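Local coordinates for SLH domain-containing protein (Pseudoflavonifractor capillosus, PDB 4OJU) that is of unknown function but carries BspA-type leucine-rich repeats, probably binds other proteins, and belongs to a longer polypeptide that also has SLH domains, at residues A24-Y29 with T56-K61; D75-I80 with E98-I103; Y102-A107 with K125-F130; I117-S122 with V139-M144. All coordinates share one frame; numbering follows the deposited sequence.

Contact 1 of 4, residues A24-Y29 with T56-K61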
loop_
_atom_site.group_PDB
_atom_site.type_symbol
_atom_site.label_atom_id
_atom_site.label_comp_id
_atom_site.label_asym_id
_atom_site.label_seq_id
_atom_site.Cartn_x
_atom_site.Cartn_y
_atom_site.Cartn_z
ATOM N N ALA A 24 4.028 -28.911 -17.659
ATOM C CA ALA A 24 3.913 -29.225 -16.251
ATOM C C ALA A 24 3.729 -27.959 -15.420
ATOM O O ALA A 24 4.294 -26.909 -15.735
ATOM C CB ALA A 24 5.140 -29.979 -15.781
ATOM N N THR A 25 2.921 -28.068 -14.371
ATOM C CA THR A 25 2.711 -26.986 -13.416
ATOM C C THR A 25 3.289 -27.417 -12.092
ATOM O O THR A 25 3.002 -28.542 -11.643
ATOM C CB THR A 25 1.192 -26.673 -13.270
ATOM O OG1 THR A 25 0.709 -26.184 -14.510
ATOM C CG2 THR A 25 0.880 -25.641 -12.152
ATOM N N LEU A 26 4.081 -26.526 -11.459
ATOM C CA LEU A 26 4.605 -26.753 -10.112
ATOM C C LEU A 26 3.447 -26.415 -9.179
ATOM O O LEU A 26 3.084 -25.239 -9.058
ATOM C CB LEU A 26 5.857 -25.886 -9.839
ATOM C CG LEU A 26 6.702 -26.244 -8.593
ATOM C CD1 LEU A 26 8.067 -25.646 -8.690
ATOM C CD2 LEU A 26 6.058 -25.756 -7.286
ATOM N N THR A 27 2.808 -27.437 -8.591
ATOM C CA THR A 27 1.618 -27.177 -7.764
ATOM C C THR A 27 1.890 -26.975 -6.290
ATOM O O THR A 27 1.099 -26.294 -5.630
ATOM C CB THR A 27 0.585 -28.296 -7.935
ATOM O OG1 THR A 27 1.161 -29.534 -7.523
ATOM C CG2 THR A 27 0.061 -28.399 -9.364
ATOM N N ARG A 28 2.974 -27.572 -5.755
ATOM C CA ARG A 28 3.267 -27.444 -4.327
ATOM C C ARG A 28 4.746 -27.628 -3.993
ATOM O O ARG A 28 5.414 -28.478 -4.574
ATOM C CB ARG A 28 2.448 -28.491 -3.530
ATOM C CG ARG A 28 2.387 -28.188 -2.024
ATOM C CD ARG A 28 1.764 -29.302 -1.189
ATOM N NE ARG A 28 2.710 -30.240 -0.568
ATOM C CZ ARG A 28 2.754 -31.553 -0.809
ATOM N NH1 ARG A 28 1.908 -32.107 -1.669
ATOM N NH2 ARG A 28 3.647 -32.317 -0.198
ATOM N N TYR A 29 5.223 -26.853 -3.002
ATOM C CA TYR A 29 6.556 -26.948 -2.436
ATOM C C TYR A 29 6.385 -27.415 -0.997
ATOM O O TYR A 29 5.708 -26.749 -0.212
ATOM C CB TYR A 29 7.287 -25.618 -2.504
ATOM C CG TYR A 29 8.674 -25.649 -1.905
ATOM C CD1 TYR A 29 9.763 -26.125 -2.639
ATOM C CD2 TYR A 29 8.915 -25.137 -0.635
ATOM C CE1 TYR A 29 11.059 -26.064 -2.132
ATOM C CE2 TYR A 29 10.202 -25.099 -0.103
ATOM C CZ TYR A 29 11.276 -25.535 -0.868
ATOM O OH TYR A 29 12.554 -25.452 -0.374
ATOM N N THR A 56 6.143 -25.030 -17.028
ATOM C CA THR A 56 5.768 -23.747 -17.629
ATOM C C THR A 56 4.986 -22.827 -16.690
ATOM O O THR A 56 4.802 -21.642 -17.004
ATOM C CB THR A 56 4.954 -24.009 -18.907
ATOM O OG1 THR A 56 3.744 -24.660 -18.545
ATOM C CG2 THR A 56 5.732 -24.853 -19.951
ATOM N N VAL A 57 4.494 -23.357 -15.581
ATOM C CA VAL A 57 3.678 -22.559 -14.645
ATOM C C VAL A 57 4.063 -22.862 -13.205
ATOM O O VAL A 57 4.251 -24.031 -12.842
ATOM C CB VAL A 57 2.133 -22.827 -14.851
ATOM C CG1 VAL A 57 1.259 -22.051 -13.849
ATOM C CG2 VAL A 57 1.681 -22.525 -16.270
ATOM N N ILE A 58 4.124 -21.807 -12.367
ATOM C CA ILE A 58 4.211 -21.937 -10.922
ATOM C C ILE A 58 2.769 -21.782 -10.471
ATOM O O ILE A 58 2.181 -20.713 -10.658
ATOM C CB ILE A 58 5.185 -20.948 -10.221
ATOM C CG1 ILE A 58 6.610 -20.950 -10.854
ATOM C CG2 ILE A 58 5.227 -21.234 -8.705
ATOM C CD1 ILE A 58 7.302 -22.371 -11.019
ATOM N N GLY A 59 2.181 -22.855 -9.975
ATOM C CA GLY A 59 0.770 -22.869 -9.610
ATOM C C GLY A 59 0.379 -21.931 -8.484
ATOM O O GLY A 59 1.219 -21.476 -7.688
ATOM N N GLU A 60 -0.918 -21.651 -8.419
ATOM C CA GLU A 60 -1.536 -20.818 -7.395
ATOM C C GLU A 60 -1.134 -21.331 -5.995
ATOM O O GLU A 60 -1.215 -22.540 -5.736
ATOM C CB GLU A 60 -3.066 -20.858 -7.583
ATOM C CG GLU A 60 -3.846 -20.091 -6.511
ATOM C CD GLU A 60 -5.342 -19.992 -6.748
ATOM O OE1 GLU A 60 -5.864 -20.745 -7.597
ATOM O OE2 GLU A 60 -5.996 -19.170 -6.068
ATOM N N LYS A 61 -0.632 -20.423 -5.126
ATOM C CA LYS A 61 -0.226 -20.739 -3.748
ATOM C C LYS A 61 0.810 -21.870 -3.628
ATOM O O LYS A 61 0.946 -22.403 -2.528
ATOM C CB LYS A 61 -1.472 -21.130 -2.899
ATOM C CG LYS A 61 -2.495 -20.021 -2.705
ATOM C CD LYS A 61 -3.767 -20.560 -2.050
ATOM C CE LYS A 61 -4.657 -19.429 -1.587
ATOM N NZ LYS A 61 -5.865 -19.894 -0.853
HETATM O O HOH W 1 1.661 -26.155 -17.097
HETATM O O HOH W 2 -0.694 -24.803 -7.021
#
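Three backbone hydrogen bonds join A24-Y29 to T56-K61. T56 N donates to A24 O at 2.9 Å, L26 N to V57 O, and G59 N to L26 O at 2.7 Å, the shortest of the three. The first two donors lie nearly along the C=O axis, and the last lies in the carbonyl plane. T25 and V57 lie side by side on one face of the sheet. T25 OG1, anti to the carbonyl carbon, meets V57 CB at 3.7 Å, while T25 CG2 reaches along the strand to G59 CA. On the other face L26 and I58 pair, with I58 CD1 turned back to 4.0 Å from L26 CB. G59, without a side chain, lets its N come to L26 O and its CA to T25 CG2 where the second strand ends. The strands run parallel, 13° apart, and join the N-terminal antiparallel hairpin strands to the first of the parallel strands that continue through the leucine-rich repeats. At the start of the paired strands, one water bridges T25 OG1 and T56 OG1. Another donates to T27 O and E60 O, spanning the point where the chains diverge. T25 OG1 is also hydrogen-bonded to W19 NE1, which helps fix its rotation. T27 and R28 both face T15 in a classic beta bulge, and the E60 carboxylate forms a salt bridge with R82.

Contact 2 of 4, residues D75-I80 with E98-I103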
loop_
_atom_site.group_PDB
_atom_site.type_symbol
_atom_site.label_atom_id
_atom_site.label_comp_id
_atom_site.label_asym_id
_atom_site.label_seq_id
_atom_site.Cartn_x
_atom_site.Cartn_y
_atom_site.Cartn_z
ATOM N N ASP A 75 13.881 -20.648 -16.954
ATOM C CA ASP A 75 13.512 -20.072 -18.254
ATOM C C ASP A 75 12.367 -20.830 -18.952
ATOM O O ASP A 75 11.869 -20.383 -19.993
ATOM C CB ASP A 75 14.745 -19.976 -19.182
ATOM C CG ASP A 75 15.461 -21.284 -19.508
ATOM O OD1 ASP A 75 14.821 -22.359 -19.407
ATOM O OD2 ASP A 75 16.656 -21.230 -19.890
ATOM N N SER A 76 11.938 -21.961 -18.394
ATOM C CA SER A 76 10.822 -22.723 -18.963
ATOM C C SER A 76 9.453 -22.092 -18.532
ATOM O O SER A 76 8.435 -22.313 -19.178
ATOM C CB SER A 76 10.901 -24.169 -18.493
ATOM O OG SER A 76 10.852 -24.191 -17.074
ATOM N N VAL A 77 9.443 -21.310 -17.448
ATOM C CA VAL A 77 8.202 -20.750 -16.869
ATOM C C VAL A 77 7.678 -19.551 -17.666
ATOM O O VAL A 77 8.404 -18.577 -17.910
ATOM C CB VAL A 77 8.417 -20.403 -15.369
ATOM C CG1 VAL A 77 7.209 -19.681 -14.765
ATOM C CG2 VAL A 77 8.740 -21.664 -14.558
ATOM N N ILE A 78 6.388 -19.628 -18.029
ATOM C CA ILE A 78 5.661 -18.596 -18.782
ATOM C C ILE A 78 4.808 -17.753 -17.824
ATOM O O ILE A 78 4.619 -16.561 -18.051
ATOM C CB ILE A 78 4.781 -19.271 -19.879
ATOM C CG1 ILE A 78 5.614 -20.142 -20.845
ATOM C CG2 ILE A 78 3.889 -18.268 -20.647
ATOM C CD1 ILE A 78 6.823 -19.497 -21.469
ATOM N N SER A 79 4.283 -18.376 -16.760
ATOM C CA SER A 79 3.420 -17.646 -15.835
ATOM C C SER A 79 3.618 -18.078 -14.391
ATOM O O SER A 79 3.887 -19.242 -14.093
ATOM C CB SER A 79 1.952 -17.799 -16.251
ATOM O OG SER A 79 1.339 -18.988 -15.792
ATOM N N ILE A 80 3.477 -17.107 -13.489
ATOM C CA ILE A 80 3.540 -17.324 -12.040
ATOM C C ILE A 80 2.139 -17.056 -11.553
ATOM O O ILE A 80 1.608 -15.970 -11.800
ATOM C CB ILE A 80 4.622 -16.449 -11.362
ATOM C CG1 ILE A 80 6.031 -16.903 -11.833
ATOM C CG2 ILE A 80 4.504 -16.522 -9.823
ATOM C CD1 ILE A 80 7.138 -15.939 -11.479
ATOM N N GLU A 98 14.330 -14.850 -18.448
ATOM C CA GLU A 98 13.762 -14.433 -19.725
ATOM C C GLU A 98 12.970 -15.594 -20.294
ATOM O O GLU A 98 13.482 -16.714 -20.322
ATOM C CB GLU A 98 14.858 -13.956 -20.688
ATOM C CG GLU A 98 15.497 -12.636 -20.266
ATOM C CD GLU A 98 14.646 -11.383 -20.367
ATOM O OE1 GLU A 98 15.092 -10.317 -19.866
ATOM O OE2 GLU A 98 13.556 -11.456 -20.990
ATOM N N ASN A 99 11.682 -15.307 -20.637
ATOM C CA ASN A 99 10.563 -16.123 -21.146
ATOM C C ASN A 99 9.297 -15.934 -20.289
ATOM O O ASN A 99 8.205 -16.213 -20.782
ATOM C CB ASN A 99 10.865 -17.618 -21.292
ATOM C CG ASN A 99 11.745 -17.955 -22.467
ATOM O OD1 ASN A 99 11.443 -17.634 -23.620
ATOM N ND2 ASN A 99 12.853 -18.621 -22.189
ATOM N N LEU A 100 9.426 -15.461 -19.020
ATOM C CA LEU A 100 8.267 -15.192 -18.185
ATOM C C LEU A 100 7.418 -14.147 -18.859
ATOM O O LEU A 100 7.979 -13.154 -19.305
ATOM C CB LEU A 100 8.724 -14.699 -16.819
ATOM C CG LEU A 100 7.647 -14.421 -15.788
ATOM C CD1 LEU A 100 6.908 -15.747 -15.358
ATOM C CD2 LEU A 100 8.282 -13.732 -14.563
ATOM N N ILE A 101 6.103 -14.388 -18.986
ATOM C CA ILE A 101 5.204 -13.431 -19.640
ATOM C C ILE A 101 4.261 -12.777 -18.629
ATOM O O ILE A 101 3.989 -11.579 -18.739
ATOM C CB ILE A 101 4.385 -14.132 -20.771
ATOM C CG1 ILE A 101 5.283 -14.888 -21.796
ATOM C CG2 ILE A 101 3.423 -13.154 -21.485
ATOM C CD1 ILE A 101 6.276 -14.012 -22.651
ATOM N N TYR A 102 3.715 -13.579 -17.700
ATOM C CA TYR A 102 2.704 -13.130 -16.756
ATOM C C TYR A 102 3.061 -13.350 -15.307
ATOM O O TYR A 102 3.520 -14.419 -14.935
ATOM C CB TYR A 102 1.392 -13.895 -17.007
ATOM C CG TYR A 102 0.862 -13.756 -18.404
ATOM C CD1 TYR A 102 0.338 -12.548 -18.852
ATOM C CD2 TYR A 102 0.883 -14.832 -19.289
ATOM C CE1 TYR A 102 -0.140 -12.407 -20.152
ATOM C CE2 TYR A 102 0.366 -14.716 -20.579
ATOM C CZ TYR A 102 -0.122 -13.495 -21.014
ATOM O OH TYR A 102 -0.587 -13.362 -22.304
ATOM N N ILE A 103 2.778 -12.356 -14.478
ATOM C CA ILE A 103 2.899 -12.439 -13.028
ATOM C C ILE A 103 1.505 -12.158 -12.513
ATOM O O ILE A 103 1.011 -11.028 -12.658
ATOM C CB ILE A 103 3.985 -11.539 -12.397
ATOM C CG1 ILE A 103 5.355 -11.737 -13.120
ATOM C CG2 ILE A 103 4.080 -11.882 -10.877
ATOM C CD1 ILE A 103 6.553 -10.815 -12.601
#
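L100 extends its side chain with CG anti to the backbone N (chi1 -178°), and chi2 of 66° swings CD1 back over the neighbouring segment. There it meets V77 CG1, and I80 CG1 at 3.8 Å; the L100 and I80 side chains cross at about a right angle. This is the stacking of successive coils in a leucine-rich repeat solenoid, where equivalent aliphatic side chains pile up inside and short parallel strands pair at S79-Y102 and I80-I103. On another side of the chain I78 and I101 share one rotamer, CG1 anti to the carbonyl carbon, and lie side by side with I78 CG2 3.8 Å from I101 CG1. I78 O is gripped by two donors. Y102 N approaches nearly along the C=O axis, whereas I101 N, 2.8 Å from I78 O, sits above the carbonyl plane. The pairing continues from I80 N to Y102 O at 3.1 Å, in the carbonyl plane. The Y102 ring carries I101 CG2 over the centre of one face and has S79 CB at its edge. E98 turns to the following coil, its carboxylate accepting from A121 N and S122 N. At the turn preceding the strands, N99 has positive phi and directs its side chain toward D75, where ND2 makes a weak hydrogen bond to D75 O at 3.0 Å, bent to 124° at the hydrogen.

Contact 3 of 4, residues Y102-A107 with K125-F130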
loop_
_atom_site.group_PDB
_atom_site.type_symbol
_atom_site.label_atom_id
_atom_site.label_comp_id
_atom_site.label_asym_id
_atom_site.label_seq_id
_atom_site.Cartn_x
_atom_site.Cartn_y
_atom_site.Cartn_z
ATOM N N TYR A 102 3.715 -13.579 -17.700
ATOM C CA TYR A 102 2.704 -13.130 -16.756
ATOM C C TYR A 102 3.061 -13.350 -15.307
ATOM O O TYR A 102 3.520 -14.419 -14.935
ATOM C CB TYR A 102 1.392 -13.895 -17.007
ATOM C CG TYR A 102 0.862 -13.756 -18.404
ATOM C CD1 TYR A 102 0.338 -12.548 -18.852
ATOM C CD2 TYR A 102 0.883 -14.832 -19.289
ATOM C CE1 TYR A 102 -0.140 -12.407 -20.152
ATOM C CE2 TYR A 102 0.366 -14.716 -20.579
ATOM C CZ TYR A 102 -0.122 -13.495 -21.014
ATOM O OH TYR A 102 -0.587 -13.362 -22.304
ATOM N N ILE A 103 2.778 -12.356 -14.478
ATOM C CA ILE A 103 2.899 -12.439 -13.028
ATOM C C ILE A 103 1.505 -12.158 -12.513
ATOM O O ILE A 103 1.011 -11.028 -12.658
ATOM C CB ILE A 103 3.985 -11.539 -12.397
ATOM C CG1 ILE A 103 5.355 -11.737 -13.120
ATOM C CG2 ILE A 103 4.080 -11.882 -10.877
ATOM C CD1 ILE A 103 6.553 -10.815 -12.601
ATOM N N ASN A 104 0.834 -13.204 -12.010
ATOM C CA ASN A 104 -0.556 -13.103 -11.574
ATOM C C ASN A 104 -0.692 -12.406 -10.257
ATOM O O ASN A 104 0.283 -12.147 -9.559
ATOM C CB ASN A 104 -1.234 -14.463 -11.523
ATOM C CG ASN A 104 -1.655 -14.904 -12.896
ATOM O OD1 ASN A 104 -2.714 -14.540 -13.388
ATOM N ND2 ASN A 104 -0.798 -15.597 -13.582
ATOM N N GLU A 105 -1.936 -12.093 -9.920
ATOM C CA GLU A 105 -2.277 -11.301 -8.764
ATOM C C GLU A 105 -1.635 -11.827 -7.476
ATOM O O GLU A 105 -1.665 -13.028 -7.182
ATOM C CB GLU A 105 -3.803 -11.182 -8.650
ATOM C CG GLU A 105 -4.489 -11.860 -7.482
ATOM C CD GLU A 105 -6.003 -11.747 -7.492
ATOM O OE1 GLU A 105 -6.545 -10.852 -8.179
ATOM O OE2 GLU A 105 -6.652 -12.569 -6.814
ATOM N N LEU A 106 -1.029 -10.905 -6.721
ATOM C CA LEU A 106 -0.483 -11.159 -5.401
ATOM C C LEU A 106 0.576 -12.286 -5.371
ATOM O O LEU A 106 0.795 -12.889 -4.314
ATOM C CB LEU A 106 -1.651 -11.498 -4.448
ATOM C CG LEU A 106 -2.792 -10.488 -4.340
ATOM C CD1 LEU A 106 -3.966 -11.080 -3.542
ATOM C CD2 LEU A 106 -2.303 -9.238 -3.678
ATOM N N ALA A 107 1.244 -12.563 -6.493
ATOM C CA ALA A 107 2.240 -13.650 -6.592
ATOM C C ALA A 107 3.388 -13.479 -5.581
ATOM O O ALA A 107 3.897 -14.469 -5.073
ATOM C CB ALA A 107 2.801 -13.721 -8.007
ATOM N N LYS A 125 2.705 -8.462 -18.663
ATOM C CA LYS A 125 1.620 -8.064 -17.783
ATOM C C LYS A 125 1.856 -8.540 -16.356
ATOM O O LYS A 125 2.216 -9.694 -16.121
ATOM C CB LYS A 125 0.320 -8.710 -18.344
ATOM C CG LYS A 125 -0.988 -8.342 -17.688
ATOM C CD LYS A 125 -2.129 -9.113 -18.365
ATOM C CE LYS A 125 -3.386 -9.154 -17.539
ATOM N NZ LYS A 125 -4.375 -10.109 -18.103
HETATM N N MSE A 126 1.545 -7.644 -15.408
HETATM C CA MSE A 126 1.606 -7.899 -13.963
HETATM C C MSE A 126 0.323 -7.443 -13.300
HETATM O O MSE A 126 -0.033 -6.278 -13.466
HETATM C CB MSE A 126 2.791 -7.150 -13.313
HETATM C CG MSE A 126 4.155 -7.591 -13.833
HETATM SE SE MSE A 126 5.557 -6.718 -12.787
HETATM C CE MSE A 126 5.047 -4.838 -12.862
ATOM N N ASP A 127 -0.379 -8.352 -12.581
ATOM C CA ASP A 127 -1.582 -8.042 -11.767
ATOM C C ASP A 127 -1.095 -7.884 -10.322
ATOM O O ASP A 127 -0.637 -8.877 -9.778
ATOM C CB ASP A 127 -2.619 -9.182 -11.896
ATOM C CG ASP A 127 -3.015 -9.536 -13.319
ATOM O OD1 ASP A 127 -2.668 -8.786 -14.231
ATOM O OD2 ASP A 127 -3.654 -10.583 -13.511
ATOM N N ASN A 128 -1.071 -6.638 -9.738
ATOM C CA ASN A 128 -0.474 -6.261 -8.416
ATOM C C ASN A 128 0.130 -7.460 -7.641
ATOM O O ASN A 128 -0.484 -8.024 -6.733
ATOM C CB ASN A 128 -1.408 -5.462 -7.511
ATOM C CG ASN A 128 -0.674 -4.808 -6.349
ATOM O OD1 ASN A 128 0.550 -4.954 -6.153
ATOM N ND2 ASN A 128 -1.384 -4.044 -5.569
ATOM N N PRO A 129 1.356 -7.869 -8.020
ATOM C CA PRO A 129 1.965 -9.038 -7.367
ATOM C C PRO A 129 2.617 -8.713 -6.030
ATOM O O PRO A 129 2.979 -9.630 -5.323
ATOM C CB PRO A 129 3.056 -9.468 -8.375
ATOM C CG PRO A 129 2.753 -8.659 -9.670
ATOM C CD PRO A 129 2.205 -7.387 -9.130
ATOM N N PHE A 130 2.840 -7.438 -5.713
ATOM C CA PHE A 130 3.637 -7.049 -4.547
ATOM C C PHE A 130 2.843 -6.408 -3.409
ATOM O O PHE A 130 3.449 -5.899 -2.458
ATOM C CB PHE A 130 4.730 -6.091 -5.033
ATOM C CG PHE A 130 5.388 -6.586 -6.316
ATOM C CD1 PHE A 130 6.146 -7.752 -6.325
ATOM C CD2 PHE A 130 5.290 -5.854 -7.496
ATOM C CE1 PHE A 130 6.747 -8.208 -7.502
ATOM C CE2 PHE A 130 5.891 -6.309 -8.669
ATOM C CZ PHE A 130 6.608 -7.487 -8.664
HETATM O O HOH W 3 -3.900 -12.511 -11.984
#
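K125 opens the pairing: its carbonyl O accepts from I103 N, in the carbonyl plane, and its CB sits at the edge of the Y102 ring, 3.9 Å from CD1. The side chain of selenomethionine M126 turns to the buried face beside I103, whose CD1 lies 4.2 Å from M126 CG. D127 N then donates to I103 O at 3.0 Å, nearly along the C=O axis. The D127 side chain points toward the other segment, its CB resting against the E105 backbone. Its OD2 receives a bond from a water at 2.5 Å, and that same water donates to N104 OD1 and accepts from E105 N. N128 O accepts from L106 N, which lies 44° above the carbonyl plane. P129 packs CB on I103 CG2 at 3.6 Å, and the same CB lies over the centre of one face of the F130 ring. N104-A107 forms a type II beta turn. These are adjacent coils of the leucine-rich repeat region, and K125, M126 and D127 also pair with an antiparallel strand of the third subunit, continuing the sheet. T138 of that subunit hydrogen-bonds D127 OD1. E105 binds magnesium in the crystal, although the ion is absent from this chain. Its OE1 stands 6.1 Å from D127 OD2, so the two carboxylates probably make the site more negative, while R82 of the same chain, in a salt bridge with E105, may offset this.

Contact 4 of 4, residues I117-S122 with V139-M144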
loop_
_atom_site.group_PDB
_atom_site.type_symbol
_atom_site.label_atom_id
_atom_site.label_comp_id
_atom_site.label_asym_id
_atom_site.label_seq_id
_atom_site.Cartn_x
_atom_site.Cartn_y
_atom_site.Cartn_z
ATOM N N ILE A 117 13.180 -6.495 -6.883
ATOM C CA ILE A 117 12.922 -7.547 -7.851
ATOM C C ILE A 117 13.328 -7.015 -9.231
ATOM O O ILE A 117 13.217 -5.805 -9.512
ATOM C CB ILE A 117 11.453 -8.071 -7.778
ATOM C CG1 ILE A 117 11.333 -9.467 -8.451
ATOM C CG2 ILE A 117 10.428 -7.040 -8.329
ATOM C CD1 ILE A 117 10.120 -10.311 -8.094
ATOM N N THR A 118 13.846 -7.914 -10.062
ATOM C CA THR A 118 14.214 -7.598 -11.437
ATOM C C THR A 118 13.229 -8.286 -12.348
ATOM O O THR A 118 13.095 -9.499 -12.299
ATOM C CB THR A 118 15.662 -7.969 -11.730
ATOM O OG1 THR A 118 16.472 -7.175 -10.866
ATOM C CG2 THR A 118 16.054 -7.687 -13.181
ATOM N N ILE A 119 12.560 -7.518 -13.192
ATOM C CA ILE A 119 11.561 -8.032 -14.117
ATOM C C ILE A 119 12.207 -8.286 -15.468
ATOM O O ILE A 119 12.747 -7.366 -16.081
ATOM C CB ILE A 119 10.364 -7.036 -14.223
ATOM C CG1 ILE A 119 9.729 -6.698 -12.857
ATOM C CG2 ILE A 119 9.306 -7.489 -15.223
ATOM C CD1 ILE A 119 9.152 -7.872 -11.989
ATOM N N PRO A 120 12.104 -9.524 -15.979
ATOM C CA PRO A 120 12.653 -9.825 -17.308
ATOM C C PRO A 120 11.981 -9.021 -18.417
ATOM O O PRO A 120 10.806 -8.640 -18.289
ATOM C CB PRO A 120 12.333 -11.311 -17.474
ATOM C CG PRO A 120 12.214 -11.820 -16.091
ATOM C CD PRO A 120 11.523 -10.733 -15.360
ATOM N N ALA A 121 12.714 -8.806 -19.525
ATOM C CA ALA A 121 12.211 -8.063 -20.691
ATOM C C ALA A 121 10.969 -8.754 -21.328
ATOM O O ALA A 121 10.133 -8.082 -21.933
ATOM C CB ALA A 121 13.319 -7.910 -21.737
ATOM N N SER A 122 10.835 -10.073 -21.151
ATOM C CA SER A 122 9.731 -10.852 -21.725
ATOM C C SER A 122 8.371 -10.609 -21.003
ATOM O O SER A 122 7.320 -10.904 -21.559
ATOM C CB SER A 122 10.086 -12.338 -21.699
ATOM O OG SER A 122 10.328 -12.747 -20.359
ATOM N N VAL A 139 11.640 -1.586 -8.464
ATOM C CA VAL A 139 11.514 -2.605 -9.470
ATOM C C VAL A 139 12.556 -2.287 -10.544
ATOM O O VAL A 139 12.587 -1.169 -11.066
ATOM C CB VAL A 139 10.051 -2.686 -10.021
ATOM C CG1 VAL A 139 9.961 -3.628 -11.200
ATOM C CG2 VAL A 139 9.063 -3.124 -8.929
ATOM N N TYR A 140 13.425 -3.252 -10.850
ATOM C CA TYR A 140 14.405 -3.097 -11.911
ATOM C C TYR A 140 13.927 -3.826 -13.131
ATOM O O TYR A 140 13.254 -4.844 -13.005
ATOM C CB TYR A 140 15.788 -3.641 -11.508
ATOM C CG TYR A 140 16.415 -2.902 -10.357
ATOM C CD1 TYR A 140 17.170 -1.757 -10.570
ATOM C CD2 TYR A 140 16.288 -3.366 -9.058
ATOM C CE1 TYR A 140 17.770 -1.083 -9.513
ATOM C CE2 TYR A 140 16.844 -2.683 -7.989
ATOM C CZ TYR A 140 17.597 -1.545 -8.219
ATOM O OH TYR A 140 18.188 -0.890 -7.170
HETATM N N MSE A 141 14.230 -3.327 -14.308
HETATM C CA MSE A 141 13.774 -3.994 -15.522
HETATM C C MSE A 141 14.962 -4.398 -16.334
HETATM O O MSE A 141 15.835 -3.561 -16.595
HETATM C CB MSE A 141 12.835 -3.111 -16.373
HETATM C CG MSE A 141 11.868 -2.235 -15.585
HETATM SE SE MSE A 141 10.385 -3.200 -14.783
HETATM C CE MSE A 141 9.598 -3.947 -16.364
ATOM N N GLU A 142 14.961 -5.667 -16.754
ATOM C CA GLU A 142 15.966 -6.283 -17.597
ATOM C C GLU A 142 15.803 -5.761 -19.020
ATOM O O GLU A 142 14.672 -5.690 -19.514
ATOM C CB GLU A 142 15.784 -7.824 -17.570
ATOM C CG GLU A 142 16.675 -8.588 -16.596
ATOM C CD GLU A 142 16.354 -10.068 -16.433
ATOM O OE1 GLU A 142 16.640 -10.847 -17.371
ATOM O OE2 GLU A 142 15.830 -10.452 -15.361
ATOM N N GLY A 143 16.912 -5.389 -19.662
ATOM C CA GLY A 143 16.887 -4.983 -21.060
ATOM C C GLY A 143 16.817 -6.224 -21.928
ATOM O O GLY A 143 17.084 -7.334 -21.453
HETATM N N MSE A 144 16.435 -6.062 -23.196
HETATM C CA MSE A 144 16.330 -7.185 -24.126
HETATM C C MSE A 144 17.713 -7.616 -24.622
HETATM O O MSE A 144 18.699 -6.903 -24.421
HETATM C CB MSE A 144 15.433 -6.814 -25.306
HETATM C CG MSE A 144 14.527 -7.949 -25.740
HETATM SE SE MSE A 144 14.103 -7.846 -27.635
HETATM C CE MSE A 144 15.881 -8.322 -28.387
HETATM O O HOH W 4 11.980 -5.587 -18.501
#
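The Y140 ring has I117 O at its edge, near the ring plane, 3.9 Å from CD2. The Y140 CB lies against T118 OG1 at 3.7 Å, the two side chains crossing obliquely. The E142 carboxylate reaches back across the first segment, OE2 standing 3.5 Å from T118 CG2 and close to the P120 ring. On the opposite face of the sheet the contact is aliphatic. I119 CG1 presses on V139 CG1 at 3.5 Å, tighter than usual, and the selenomethionine M141, bent at chi2 and chi3, folds its CE back to I119 CG2. Three straight backbone bonds hold the strands: Y140 N to I117 O at 2.9 Å, I119 N to Y140 O, and E142 N to I119 O. Past the strands, A121 CB meets E142 O at 3.4 Å, and a water lies within hydrogen-bonding distance of I119 O and E142 O. E142 OE1 lies close to the like-charged E98 OE1, so one of these carboxylates may carry a proton. V139 and Y140 also pair with an antiparallel strand of the third subunit, and M141 packs on its counterpart there. The parallel strands, crossing at -33°, belong to the last modelled coils of a BspA-type leucine-rich repeat solenoid.

How the contacts relate
Contacts 1, 2 and 3 lie on one sheet, with strands 24-29, 52-58, 79-80, 102-103 and 125-127 as successive neighbours. Neighbouring centres are 12 Å apart from contact 1 to 2 and again from 2 to 3, where Y102 and I103 are shared. Contact 4 belongs to a separate two-stranded parallel sheet, its centre about 22 Å from that of contact 1. Its segments alternate along the chain with those of contact 3, and I119 packs against M126 and I103 between the two sheets. S122 and A121 tie contact 4 to contact 2. The solenoid thus grows coil by coil from the N-terminal hairpins to the C-terminal end of this chain, where contacts 3 and 4 both meet the third subunit.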